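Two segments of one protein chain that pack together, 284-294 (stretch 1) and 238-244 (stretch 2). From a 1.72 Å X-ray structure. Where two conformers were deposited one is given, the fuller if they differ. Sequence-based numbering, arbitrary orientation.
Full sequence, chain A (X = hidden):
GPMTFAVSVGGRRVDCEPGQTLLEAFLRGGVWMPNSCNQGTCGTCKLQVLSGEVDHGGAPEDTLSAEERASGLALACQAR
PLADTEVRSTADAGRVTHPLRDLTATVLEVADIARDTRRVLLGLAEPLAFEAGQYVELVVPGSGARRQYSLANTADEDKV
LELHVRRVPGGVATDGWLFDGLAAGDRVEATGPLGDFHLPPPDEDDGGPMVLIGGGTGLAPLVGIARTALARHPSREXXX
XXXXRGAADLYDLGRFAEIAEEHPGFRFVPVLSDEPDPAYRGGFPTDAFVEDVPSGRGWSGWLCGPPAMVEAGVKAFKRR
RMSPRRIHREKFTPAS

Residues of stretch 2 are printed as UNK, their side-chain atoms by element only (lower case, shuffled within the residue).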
ATOM      1  N   PHE A 284       0.418 -21.890   4.800  1.00 26.07           N
ATOM      2  CA  PHE A 284       0.536 -20.453   4.810  1.00 28.49           C
ATOM      3  C   PHE A 284       1.400 -20.006   3.629  1.00 23.84           C
ATOM      4  O   PHE A 284       2.262 -20.759   3.173  1.00 29.78           O
ATOM      5  CB  PHE A 284       1.116 -20.009   6.159  1.00 30.79           C
ATOM      6  CG  PHE A 284       0.245 -20.396   7.333  1.00 28.78           C
ATOM      7  CD1 PHE A 284      -0.838 -19.619   7.692  1.00 35.75           C
ATOM      8  CD2 PHE A 284       0.490 -21.556   8.046  1.00 35.95           C
ATOM      9  CE1 PHE A 284      -1.648 -19.978   8.746  1.00 38.25           C
ATOM     10  CE2 PHE A 284      -0.319 -21.919   9.111  1.00 39.77           C
ATOM     11  CZ  PHE A 284      -1.387 -21.131   9.459  1.00 38.12           C
ATOM     12  N   PRO A 285       1.159 -18.818   3.074  1.00 32.74           N
ATOM     13  CA  PRO A 285       1.679 -18.538   1.718  1.00 32.56           C
ATOM     14  C   PRO A 285       3.180 -18.367   1.650  1.00 32.48           C
ATOM     15  O   PRO A 285       3.811 -18.823   0.683  1.00 26.39           O
ATOM     16  CB  PRO A 285       0.946 -17.253   1.321  1.00 28.21           C
ATOM     17  CG  PRO A 285       0.539 -16.625   2.620  1.00 25.40           C
ATOM     18  CD  PRO A 285       0.316 -17.733   3.598  1.00 25.55           C
ATOM     19  N   THR A 286       3.785 -17.703   2.631  1.00 21.52           N
ATOM     20  CA  THR A 286       5.237 -17.639   2.628  1.00 24.60           C
ATOM     21  C   THR A 286       5.855 -19.032   2.659  1.00 27.65           C
ATOM     22  O   THR A 286       6.870 -19.282   1.999  1.00 26.68           O
ATOM     23  CB  THR A 286       5.701 -16.781   3.798  1.00 24.55           C
ATOM     24  OG1 THR A 286       5.165 -15.466   3.593  1.00 24.55           O
ATOM     25  CG2 THR A 286       7.206 -16.703   3.837  1.00 34.35           C
ATOM     26  N   ASP A 287       5.232 -19.966   3.383  1.00 28.61           N
ATOM     27  CA  ASP A 287       5.728 -21.342   3.409  1.00 30.42           C
ATOM     28  C   ASP A 287       5.732 -21.971   2.019  1.00 27.65           C
ATOM     29  O   ASP A 287       6.639 -22.739   1.682  1.00 30.12           O
ATOM     30  CB  ASP A 287       4.875 -22.192   4.353  1.00 33.74           C
ATOM     31  CG  ASP A 287       4.886 -21.683   5.782  1.00 38.28           C
ATOM     32  OD1 ASP A 287       5.738 -20.832   6.117  1.00 40.06           O
ATOM     33  OD2 ASP A 287       4.046 -22.153   6.580  1.00 39.59           O
ATOM     34  N   ALA A 288       4.716 -21.683   1.207  1.00 28.75           N
ATOM     35  CA  ALA A 288       4.641 -22.292  -0.118  1.00 29.71           C
ATOM     36  C   ALA A 288       5.745 -21.777  -1.034  1.00 23.26           C
ATOM     37  O   ALA A 288       6.300 -22.538  -1.835  1.00 26.10           O
ATOM     38  CB  ALA A 288       3.269 -22.041  -0.745  1.00 28.03           C
ATOM     39  N   PHE A 289       6.072 -20.485  -0.948  1.00 22.37           N
ATOM     40  CA  PHE A 289       7.172 -19.975  -1.756  1.00 19.64           C
ATOM     41  C   PHE A 289       8.485 -20.629  -1.360  1.00 22.47           C
ATOM     42  O   PHE A 289       9.260 -21.057  -2.221  1.00 22.51           O
ATOM     43  CB  PHE A 289       7.287 -18.456  -1.625  1.00 20.11           C
ATOM     44  CG  PHE A 289       8.587 -17.906  -2.146  1.00 18.25           C
ATOM     45  CD1 PHE A 289       8.835 -17.857  -3.508  1.00 17.92           C
ATOM     46  CD2 PHE A 289       9.543 -17.391  -1.270  1.00 23.74           C
ATOM     47  CE1 PHE A 289      10.003 -17.340  -4.002  1.00 20.13           C
ATOM     48  CE2 PHE A 289      10.737 -16.870  -1.756  1.00 22.51           C
ATOM     49  CZ  PHE A 289      10.966 -16.841  -3.123  1.00 25.88           C
ATOM     50  N   VAL A 290       8.754 -20.694  -0.051  0.55 24.87           N
ATOM     51  CA  VAL A 290       9.977 -21.318   0.440  0.55 25.93           C
ATOM     52  C   VAL A 290      10.083 -22.752  -0.064  0.55 26.37           C
ATOM     53  O   VAL A 290      11.169 -23.226  -0.418  0.55 27.38           O
ATOM     54  CB  VAL A 290      10.026 -21.246   1.977  0.55 28.94           C
ATOM     55  CG1 VAL A 290      11.198 -22.048   2.509  0.55 30.94           C
ATOM     56  CG2 VAL A 290      10.108 -19.790   2.437  0.55 29.32           C
ATOM     57  N   GLU A 291       8.951 -23.458  -0.126  1.00 27.18           N
ATOM     58  CA  GLU A 291       8.947 -24.822  -0.660  1.00 29.44           C
ATOM     59  C   GLU A 291       9.309 -24.839  -2.144  1.00 31.74           C
ATOM     60  O   GLU A 291      10.044 -25.722  -2.600  1.00 31.66           O
ATOM     61  CB  GLU A 291       7.575 -25.472  -0.462  1.00 31.85           C
ATOM     62  CG  GLU A 291       7.254 -25.895   0.956  1.00 43.95           C
ATOM     63  CD  GLU A 291       5.763 -26.150   1.173  1.00 58.03           C
ATOM     64  OE1 GLU A 291       5.019 -26.296   0.176  1.00 57.94           O
ATOM     65  OE2 GLU A 291       5.336 -26.195   2.349  1.00 61.75           O
ATOM     66  N   ASP A 292       8.780 -23.891  -2.914  1.00 27.07           N
ATOM     67  CA  ASP A 292       8.993 -23.849  -4.358  1.00 26.55           C
ATOM     68  C   ASP A 292      10.381 -23.353  -4.739  1.00 27.00           C
ATOM     69  O   ASP A 292      10.937 -23.790  -5.757  1.00 28.07           O
ATOM     70  CB  ASP A 292       7.955 -22.937  -5.016  1.00 23.82           C
ATOM     71  CG  ASP A 292       6.550 -23.492  -4.949  1.00 27.57           C
ATOM     72  OD1 ASP A 292       6.392 -24.699  -4.699  1.00 30.79           O
ATOM     73  OD2 ASP A 292       5.599 -22.717  -5.164  1.00 27.33           O
ATOM     74  N   VAL A 293      10.935 -22.434  -3.952  1.00 24.05           N
ATOM     75  CA  VAL A 293      12.161 -21.702  -4.263  1.00 22.82           C
ATOM     76  C   VAL A 293      13.029 -21.734  -3.011  1.00 22.28           C
ATOM     77  O   VAL A 293      12.992 -20.791  -2.202  1.00 26.14           O
ATOM     78  CB  VAL A 293      11.832 -20.262  -4.698  1.00 22.79           C
ATOM     79  CG1 VAL A 293      13.106 -19.470  -5.050  1.00 26.17           C
ATOM     80  CG2 VAL A 293      10.850 -20.285  -5.894  1.00 25.99           C
ATOM     81  N   PRO A 294      13.811 -22.792  -2.799  1.00 25.69           N
ATOM     82  CA  PRO A 294      14.468 -22.961  -1.493  1.00 28.15           C
ATOM     83  C   PRO A 294      15.479 -21.882  -1.174  1.00 35.69           C
ATOM     84  O   PRO A 294      15.694 -21.580   0.008  1.00 30.86           O
ATOM     85  CB  PRO A 294      15.133 -24.338  -1.612  1.00 30.36           C
ATOM     86  CG  PRO A 294      14.349 -25.041  -2.650  1.00 33.17           C
ATOM     87  CD  PRO A 294      13.954 -23.986  -3.642  1.00 30.34           C
ATOM     88  N   UNK A 238       7.511 -14.168 -12.252  1.00 18.20           N
ATOM     89  CA  UNK A 238       6.683 -13.481 -11.264  1.00 17.38           C
ATOM     90  C   UNK A 238       5.834 -14.554 -10.600  1.00 24.73           C
ATOM     91  O   UNK A 238       4.967 -15.149 -11.255  1.00 21.58           O
ATOM     92  c   UNK A 238       4.829 -11.799 -10.902  1.00 20.58           C
ATOM     93  c   UNK A 238       5.798 -12.408 -11.917  1.00 18.05           C
ATOM     94  c   UNK A 238       6.641 -11.341 -12.606  1.00 20.01           C
ATOM     95  N   UNK A 239       6.087 -14.831  -9.322  1.00 17.26           N
ATOM     96  CA  UNK A 239       5.339 -15.823  -8.562  1.00 17.63           C
ATOM     97  C   UNK A 239       4.416 -15.091  -7.594  1.00 21.16           C
ATOM     98  O   UNK A 239       4.890 -14.375  -6.699  1.00 18.85           O
ATOM     99  c   UNK A 239       6.267 -16.762  -7.796  1.00 18.56           C
ATOM    100  c   UNK A 239       6.777 -18.211  -9.749  1.00 30.64           C
ATOM    101  c   UNK A 239       7.353 -17.519  -8.547  1.00 21.85           C
ATOM    102  c   UNK A 239       7.980 -18.534  -7.604  1.00 23.47           C
ATOM    103  N   UNK A 240       3.110 -15.248  -7.782  1.00 17.35           N
ATOM    104  CA  UNK A 240       2.123 -14.521  -6.991  1.00 16.88           C
ATOM    105  C   UNK A 240       1.343 -15.530  -6.149  1.00 21.68           C
ATOM    106  O   UNK A 240       0.623 -16.370  -6.696  1.00 21.43           O
ATOM    107  c   UNK A 240       1.196 -13.729  -7.910  1.00 18.14           C
ATOM    108  c   UNK A 240       0.395 -12.132  -6.126  1.00 18.40           C
ATOM    109  c   UNK A 240      -0.013 -13.043  -7.289  1.00 19.67           C
ATOM    110  c   UNK A 240      -0.759 -12.272  -8.369  1.00 18.60           C
ATOM    111  N   UNK A 241       1.516 -15.477  -4.829  1.00 18.16           N
ATOM    112  CA  UNK A 241       0.835 -16.394  -3.917  1.00 20.53           C
ATOM    113  C   UNK A 241      -0.281 -15.643  -3.211  1.00 22.73           C
ATOM    114  O   UNK A 241      -0.064 -14.537  -2.709  1.00 18.11           O
ATOM    115  o   UNK A 241       6.007 -20.097  -5.046  1.00 22.61           O
ATOM    116  c   UNK A 241       2.816 -19.225  -3.474  1.00 22.12           C
ATOM    117  c   UNK A 241       4.966 -19.371  -4.514  1.00 21.14           C
ATOM    118  c   UNK A 241       1.796 -16.985  -2.877  1.00 17.79           C
ATOM    119  c   UNK A 241       2.906 -17.829  -3.455  1.00 22.43           C
ATOM    120  c   UNK A 241       5.068 -17.988  -4.502  1.00 18.14           C
ATOM    121  c   UNK A 241       3.838 -19.995  -4.010  1.00 22.78           C
ATOM    122  c   UNK A 241       4.042 -17.235  -3.970  1.00 19.90           C
ATOM    123  N   UNK A 242      -1.472 -16.239  -3.158  1.00 18.21           N
ATOM    124  CA  UNK A 242      -2.614 -15.622  -2.483  1.00 19.37           C
ATOM    125  C   UNK A 242      -2.961 -16.457  -1.254  1.00 22.63           C
ATOM    126  O   UNK A 242      -3.473 -17.573  -1.385  1.00 22.78           O
ATOM    127  c   UNK A 242      -4.934 -13.728  -1.923  1.00 21.75           C
ATOM    128  c   UNK A 242      -3.805 -15.512  -3.432  1.00 20.77           C
ATOM    129  n   UNK A 242      -6.223 -13.255  -1.833  1.00 21.11           N
ATOM    130  n   UNK A 242      -6.218 -14.765  -3.363  1.00 21.31           N
ATOM    131  c   UNK A 242      -4.924 -14.680  -2.891  1.00 20.35           C
ATOM    132  c   UNK A 242      -6.979 -13.909  -2.702  1.00 22.29           C
ATOM    133  N   UNK A 243      -2.687 -15.920  -0.063  1.00 19.55           N
ATOM    134  CA  UNK A 243      -2.936 -16.686   1.149  1.00 19.65           C
ATOM    135  C   UNK A 243      -4.303 -16.371   1.721  1.00 21.70           C
ATOM    136  O   UNK A 243      -4.572 -15.227   2.098  1.00 26.27           O
ATOM    137  N   UNK A 244      -5.182 -17.374   1.785  1.00 21.17           N
ATOM    138  CA  UNK A 244      -6.543 -17.199   2.273  1.00 22.41           C
ATOM    139  C   UNK A 244      -6.895 -18.376   3.176  1.00 27.17           C
ATOM    140  O   UNK A 244      -6.167 -19.364   3.269  1.00 29.92           O
ATOM    141  c   UNK A 244      -7.513 -18.354   0.283  1.00 25.85           C
ATOM    142  c   UNK A 244      -7.572 -17.103   1.127  1.00 24.10           C
ATOM    143  c   UNK A 244      -7.329 -15.867   0.262  1.00 25.53           C
TER

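Position 238 carries three side-chain carbons, one bearing the other two, a fork right at the first atom, and the side chain lies out of reach of stretch 1. That is valine, V238, which takes no part in the contact.

Position 239 has four carbons, forked at the second, and its CA-to-CB bond points toward the helix. One branch end lies 3.8 Å from V293 CG2 and 4.2 Å from F289 CD1. The branching makes it leucine, L239, and the atom in both contacts is L239 CD1, which meets the F289 ring at its edge, near the ring plane.

Position 240 again shows four carbons forked at the second, but the strand's alternation puts it out of reach of the helix. It too is leucine, L240.

At position 241 one carbon leads to a six-carbon ring bearing a single oxygen, and the CA-to-CB bond points toward the helix. The oxygen sits 2.7 Å from D292 OD2, while ring carbons approach A288 CB at 3.9 Å and F289 CB at 3.7 Å. A ring with that oxygen is tyrosine, Y241. Y241 OH donates the hydrogen bond to D292 OD2, F289 CB makes an off-centre CH-pi contact with the ring, and P285 CB packs 4.3 Å from Y241 CB.

Position 242 holds one carbon and then a five-membered ring of three carbons and two nitrogens, and its CA-to-CB bond points away from the helix. This is histidine, H242, and its NE2 is hydrogen-bonded elsewhere in the structure.

Position 243 has no side-chain atoms, and its CA lies 3.8 Å from P285 CG; this is glycine, G243. An ideal CB would fall 2.4 Å from P285 CG, a clash. At this closeness the proline ring occupies the space a side chain would need.

Position 244 has three carbons, one carrying two, and its CA-to-CB bond points away from the helix, which gives valine, V244.

The contact uses one face of the strand, through alternate residues 239, 241 and 243, with the helix and strand axes 8.4 Å apart at closest approach. L239, Y241 and G243 supply, in turn, a forked aliphatic, a long aromatic and bare backbone. The two segments run roughly antiparallel, 145° between their N-to-C directions: G243 meets P285 at the helix start, whereas L239 meets F289 in the second half of the helix and V293 just past its end. Y241 covers the ground between, its ring against A288 and F289, its hydroxyl reaching D292 one turn beyond A288. The rule is apolar packing along the ring, one polar anchor at its tip, and no side chain where the backbone comes nearest.

Stretch 2, residues 238-244: VLLYHGV
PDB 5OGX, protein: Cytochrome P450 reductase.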